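Local atomic coordinates of cellulose hydrolase (PDB entry 4YZT), a protein that binds cellotetraose and, as a tri-modular family 5 endoglucanase, probably hydrolyses internal beta-1,4-glucosidic bonds of cellulose. Residues 476-488 with 506-520. Residues are numbered along the deposited sequence; the frame is centred on the assembly and turned at random.
Sequences PVLEEVWSWTPYL and RVLKYLKSDSTFTFE
Val477 and Leu478, the middle of a type I turn in loop 476-488, face Leu511 and Tyr510 at the end of helix 506-510, each pair with its CA atoms 6.5 Å apart. Val477 wedges into the corner between helix and strand 515-520: CG1, anti to the backbone N (chi1 161°), meets Leu511 CD2 at 3.8 Å, while CG2 rests against Ser515 and Phe517 CZ. Leu488 CD1 comes to the edge of the Phe517 ring, 4.1 Å from CE1, and also touches Val507. Farther out, Leu478 CD2 packs on Tyr510 CD2 at 3.6 Å, and Val481 CG2 lies against the phenol end of the same ring. Val481 CG1 sits over the Trp482 ring centre, and a water in the plane of both groups joins Trp482 NE1 to Arg506 NH1; Arg506 NE forms a salt bridge with Asp493. A second water links the carbonyls of Val477 and Tyr510. At the other end Tyr487 OH donates a very short bond, 2.5 Å, to Glu520 OE2, the carboxylate turned 79° from the ring. The Trp482 side chain lies about 14 Å from a bound glucose unit. The loop thus covers the C-terminal beta-sandwich module, and Trp482 and Trp484 meet Trp235 of the catalytic TIM barrel edge-to-face.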
# COMPACT_ATOMS: atom_id res chain seq x y z
N PRO A 476 -22.32 -19.07 -3.93
CA PRO A 476 -20.87 -18.91 -3.75
C PRO A 476 -20.20 -20.14 -3.11
O PRO A 476 -20.75 -20.74 -2.18
CB PRO A 476 -20.78 -17.69 -2.82
CG PRO A 476 -21.99 -16.88 -3.16
CD PRO A 476 -23.07 -17.92 -3.39
N VAL A 477 -19.04 -20.51 -3.63
CA VAL A 477 -18.21 -21.55 -3.03
C VAL A 477 -17.85 -21.14 -1.59
O VAL A 477 -17.83 -21.97 -0.68
CB VAL A 477 -16.94 -21.80 -3.87
CG1 VAL A 477 -15.86 -22.49 -3.06
CG2 VAL A 477 -17.27 -22.59 -5.12
N LEU A 478 -17.59 -19.85 -1.38
CA LEU A 478 -17.29 -19.36 -0.03
C LEU A 478 -18.50 -18.76 0.67
O LEU A 478 -18.36 -17.84 1.49
CB LEU A 478 -16.18 -18.31 -0.08
CG LEU A 478 -14.79 -18.72 -0.57
CD1 LEU A 478 -13.79 -17.63 -0.23
CD2 LEU A 478 -14.35 -20.04 0.00
N GLU A 479 -19.69 -19.30 0.38
CA GLU A 479 -20.95 -18.78 0.93
C GLU A 479 -20.93 -18.70 2.47
O GLU A 479 -21.53 -17.80 3.06
CB GLU A 479 -22.14 -19.64 0.46
CG GLU A 479 -23.50 -19.08 0.90
CD GLU A 479 -24.67 -20.05 0.69
OE1 GLU A 479 -24.52 -21.04 -0.05
OE2 GLU A 479 -25.75 -19.81 1.29
N GLU A 480 -20.23 -19.63 3.11
CA GLU A 480 -20.17 -19.67 4.57
C GLU A 480 -19.33 -18.52 5.13
O GLU A 480 -19.42 -18.19 6.31
CB GLU A 480 -19.62 -21.01 5.05
CG GLU A 480 -20.66 -22.14 5.02
N VAL A 481 -18.51 -17.92 4.27
CA VAL A 481 -17.68 -16.77 4.67
C VAL A 481 -18.29 -15.46 4.16
O VAL A 481 -18.55 -14.55 4.94
CB VAL A 481 -16.24 -16.90 4.12
CG1 VAL A 481 -15.39 -15.74 4.56
CG2 VAL A 481 -15.61 -18.22 4.58
N TRP A 482 -18.50 -15.38 2.85
CA TRP A 482 -19.13 -14.23 2.20
C TRP A 482 -20.42 -14.65 1.49
O TRP A 482 -20.37 -15.20 0.40
CB TRP A 482 -18.18 -13.59 1.18
CG TRP A 482 -16.73 -13.51 1.58
CD1 TRP A 482 -15.67 -14.10 0.93
CD2 TRP A 482 -16.17 -12.81 2.70
NE1 TRP A 482 -14.50 -13.80 1.58
CE2 TRP A 482 -14.77 -13.01 2.67
CE3 TRP A 482 -16.72 -12.02 3.72
CZ2 TRP A 482 -13.91 -12.47 3.62
CZ3 TRP A 482 -15.86 -11.48 4.67
CH2 TRP A 482 -14.47 -11.70 4.61
N SER A 483 -21.57 -14.37 2.09
CA SER A 483 -22.83 -14.88 1.56
C SER A 483 -23.30 -14.22 0.26
O SER A 483 -24.04 -14.84 -0.51
CB SER A 483 -23.93 -14.73 2.60
OG SER A 483 -24.13 -13.36 2.89
N TRP A 484 -22.88 -12.98 0.01
CA TRP A 484 -23.52 -12.13 -1.01
C TRP A 484 -22.82 -12.11 -2.37
O TRP A 484 -23.33 -11.50 -3.32
CB TRP A 484 -23.63 -10.70 -0.50
CG TRP A 484 -22.29 -10.01 -0.47
CD1 TRP A 484 -21.75 -9.25 -1.45
CD2 TRP A 484 -21.32 -10.06 0.59
NE1 TRP A 484 -20.49 -8.81 -1.08
CE2 TRP A 484 -20.21 -9.29 0.17
CE3 TRP A 484 -21.27 -10.68 1.84
CZ2 TRP A 484 -19.07 -9.12 0.96
CZ3 TRP A 484 -20.15 -10.50 2.64
CH2 TRP A 484 -19.06 -9.73 2.19
N THR A 485 -21.65 -12.74 -2.46
CA THR A 485 -20.86 -12.70 -3.69
C THR A 485 -20.07 -13.99 -3.90
O THR A 485 -19.63 -14.61 -2.93
CB THR A 485 -19.87 -11.50 -3.70
OG1 THR A 485 -19.12 -11.51 -4.93
CG2 THR A 485 -18.86 -11.58 -2.54
N PRO A 486 -19.90 -14.40 -5.17
CA PRO A 486 -19.07 -15.55 -5.49
C PRO A 486 -17.62 -15.14 -5.69
O PRO A 486 -16.75 -16.00 -5.86
CB PRO A 486 -19.69 -16.08 -6.78
CG PRO A 486 -20.12 -14.80 -7.48
CD PRO A 486 -20.63 -13.91 -6.36
N TYR A 487 -17.36 -13.84 -5.67
CA TYR A 487 -16.00 -13.38 -5.96
C TYR A 487 -15.08 -13.61 -4.77
O TYR A 487 -15.45 -13.38 -3.62
CB TYR A 487 -16.01 -11.91 -6.40
CG TYR A 487 -16.41 -11.78 -7.86
CD1 TYR A 487 -17.73 -11.59 -8.21
CD2 TYR A 487 -15.47 -11.91 -8.87
CE1 TYR A 487 -18.11 -11.51 -9.53
CE2 TYR A 487 -15.84 -11.82 -10.20
CZ TYR A 487 -17.15 -11.62 -10.52
OH TYR A 487 -17.53 -11.53 -11.84
N LEU A 488 -13.89 -14.11 -5.08
CA LEU A 488 -12.87 -14.45 -4.10
C LEU A 488 -11.93 -13.27 -3.82
O LEU A 488 -12.02 -12.22 -4.47
CB LEU A 488 -12.06 -15.66 -4.59
CG LEU A 488 -12.86 -16.91 -5.01
CD1 LEU A 488 -11.90 -17.99 -5.49
CD2 LEU A 488 -13.68 -17.43 -3.85
N ARG A 506 -7.01 -22.84 1.23
CA ARG A 506 -8.19 -22.29 1.91
C ARG A 506 -9.49 -22.51 1.13
O ARG A 506 -10.50 -22.94 1.69
CB ARG A 506 -7.98 -20.79 2.15
CG ARG A 506 -9.24 -20.01 2.49
CD ARG A 506 -8.89 -18.54 2.70
NE ARG A 506 -10.09 -17.69 2.71
CZ ARG A 506 -10.89 -17.53 3.76
NH1 ARG A 506 -11.95 -16.74 3.66
NH2 ARG A 506 -10.63 -18.15 4.91
N VAL A 507 -9.45 -22.21 -0.17
CA VAL A 507 -10.64 -22.34 -1.01
C VAL A 507 -11.01 -23.81 -1.19
O VAL A 507 -12.19 -24.18 -1.13
CB VAL A 507 -10.43 -21.69 -2.39
CG1 VAL A 507 -11.53 -22.09 -3.36
CG2 VAL A 507 -10.32 -20.18 -2.25
N LEU A 508 -10.00 -24.64 -1.42
CA LEU A 508 -10.21 -26.06 -1.66
C LEU A 508 -10.94 -26.70 -0.47
O LEU A 508 -11.80 -27.57 -0.65
CB LEU A 508 -8.87 -26.76 -1.91
CG LEU A 508 -8.02 -26.19 -3.04
CD1 LEU A 508 -6.79 -27.04 -3.25
CD2 LEU A 508 -8.83 -26.03 -4.35
N LYS A 509 -10.58 -26.26 0.73
CA LYS A 509 -11.15 -26.82 1.95
C LYS A 509 -12.64 -26.46 2.13
O LYS A 509 -13.34 -27.13 2.89
CB LYS A 509 -10.34 -26.35 3.17
CG LYS A 509 -9.01 -27.08 3.35
CD LYS A 509 -8.17 -26.43 4.44
N TYR A 510 -13.11 -25.44 1.44
CA TYR A 510 -14.52 -25.08 1.53
C TYR A 510 -15.39 -25.85 0.53
O TYR A 510 -16.62 -25.84 0.64
CB TYR A 510 -14.72 -23.57 1.32
CG TYR A 510 -14.48 -22.76 2.58
CD1 TYR A 510 -15.43 -22.74 3.60
CD2 TYR A 510 -13.31 -22.03 2.76
CE1 TYR A 510 -15.22 -22.02 4.76
CE2 TYR A 510 -13.10 -21.30 3.92
CZ TYR A 510 -14.06 -21.31 4.92
OH TYR A 510 -13.87 -20.59 6.09
N LEU A 511 -14.76 -26.53 -0.43
CA LEU A 511 -15.50 -27.24 -1.47
C LEU A 511 -16.30 -28.43 -0.92
O LEU A 511 -15.78 -29.27 -0.18
CB LEU A 511 -14.53 -27.72 -2.56
CG LEU A 511 -13.83 -26.62 -3.36
CD1 LEU A 511 -12.70 -27.18 -4.19
CD2 LEU A 511 -14.83 -25.91 -4.25
N LYS A 512 -17.58 -28.51 -1.30
CA LYS A 512 -18.47 -29.56 -0.83
C LYS A 512 -18.94 -30.45 -1.97
O LYS A 512 -19.23 -31.63 -1.78
CB LYS A 512 -19.70 -28.95 -0.13
CG LYS A 512 -19.37 -28.12 1.09
N SER A 513 -19.04 -29.86 -3.16
CA SER A 513 -19.49 -30.59 -4.34
C SER A 513 -18.91 -29.91 -5.57
O SER A 513 -18.23 -28.89 -5.45
CB SER A 513 -21.02 -30.65 -4.41
OG SER A 513 -21.60 -29.35 -4.54
N ASP A 514 -19.16 -30.48 -6.75
CA ASP A 514 -18.57 -29.96 -7.98
C ASP A 514 -18.81 -28.45 -8.17
O ASP A 514 -19.93 -27.95 -8.04
CB ASP A 514 -19.09 -30.75 -9.18
CG ASP A 514 -18.72 -32.22 -9.10
OD1 ASP A 514 -17.97 -32.62 -8.18
OD2 ASP A 514 -19.19 -32.99 -9.97
N SER A 515 -17.74 -27.72 -8.47
CA SER A 515 -17.79 -26.26 -8.54
C SER A 515 -17.07 -25.74 -9.78
O SER A 515 -16.24 -26.44 -10.37
CB SER A 515 -17.17 -25.62 -7.29
OG SER A 515 -17.83 -26.07 -6.12
N THR A 516 -17.41 -24.52 -10.17
CA THR A 516 -16.84 -23.89 -11.34
C THR A 516 -16.19 -22.57 -10.94
O THR A 516 -16.83 -21.73 -10.30
CB THR A 516 -17.92 -23.63 -12.43
OG1 THR A 516 -18.48 -24.88 -12.85
CG2 THR A 516 -17.32 -22.90 -13.63
N PHE A 517 -14.92 -22.41 -11.29
CA PHE A 517 -14.18 -21.18 -11.03
C PHE A 517 -13.94 -20.42 -12.32
O PHE A 517 -13.55 -21.01 -13.33
CB PHE A 517 -12.85 -21.47 -10.33
CG PHE A 517 -13.02 -22.03 -8.96
CD1 PHE A 517 -13.01 -21.18 -7.86
CD2 PHE A 517 -13.20 -23.39 -8.76
CE1 PHE A 517 -13.20 -21.70 -6.57
CE2 PHE A 517 -13.37 -23.91 -7.50
CZ PHE A 517 -13.38 -23.06 -6.40
N THR A 518 -14.20 -19.12 -12.28
CA THR A 518 -13.97 -18.28 -13.44
C THR A 518 -12.81 -17.32 -13.15
O THR A 518 -12.93 -16.42 -12.31
CB THR A 518 -15.23 -17.47 -13.83
OG1 THR A 518 -16.32 -18.37 -14.09
CG2 THR A 518 -14.96 -16.62 -15.07
N PHE A 519 -11.70 -17.54 -13.85
CA PHE A 519 -10.54 -16.67 -13.73
C PHE A 519 -10.68 -15.52 -14.71
O PHE A 519 -10.44 -15.70 -15.90
CB PHE A 519 -9.24 -17.46 -13.97
CG PHE A 519 -8.92 -18.44 -12.88
CD1 PHE A 519 -9.52 -19.68 -12.85
CD2 PHE A 519 -8.03 -18.10 -11.86
CE1 PHE A 519 -9.25 -20.59 -11.83
CE2 PHE A 519 -7.75 -19.00 -10.85
CZ PHE A 519 -8.36 -20.25 -10.83
N GLU A 520 -11.10 -14.35 -14.22
CA GLU A 520 -11.32 -13.20 -15.08
C GLU A 520 -10.00 -12.48 -15.29
O GLU A 520 -9.25 -12.22 -14.34
CB GLU A 520 -12.38 -12.26 -14.49
CG GLU A 520 -13.74 -12.91 -14.29
CD GLU A 520 -14.80 -11.97 -13.73
OE1 GLU A 520 -14.52 -10.77 -13.48
OE2 GLU A 520 -15.94 -12.44 -13.54
O HOH W 1 -18.44 -24.72 -1.07
O HOH W 2 -11.92 -15.13 1.33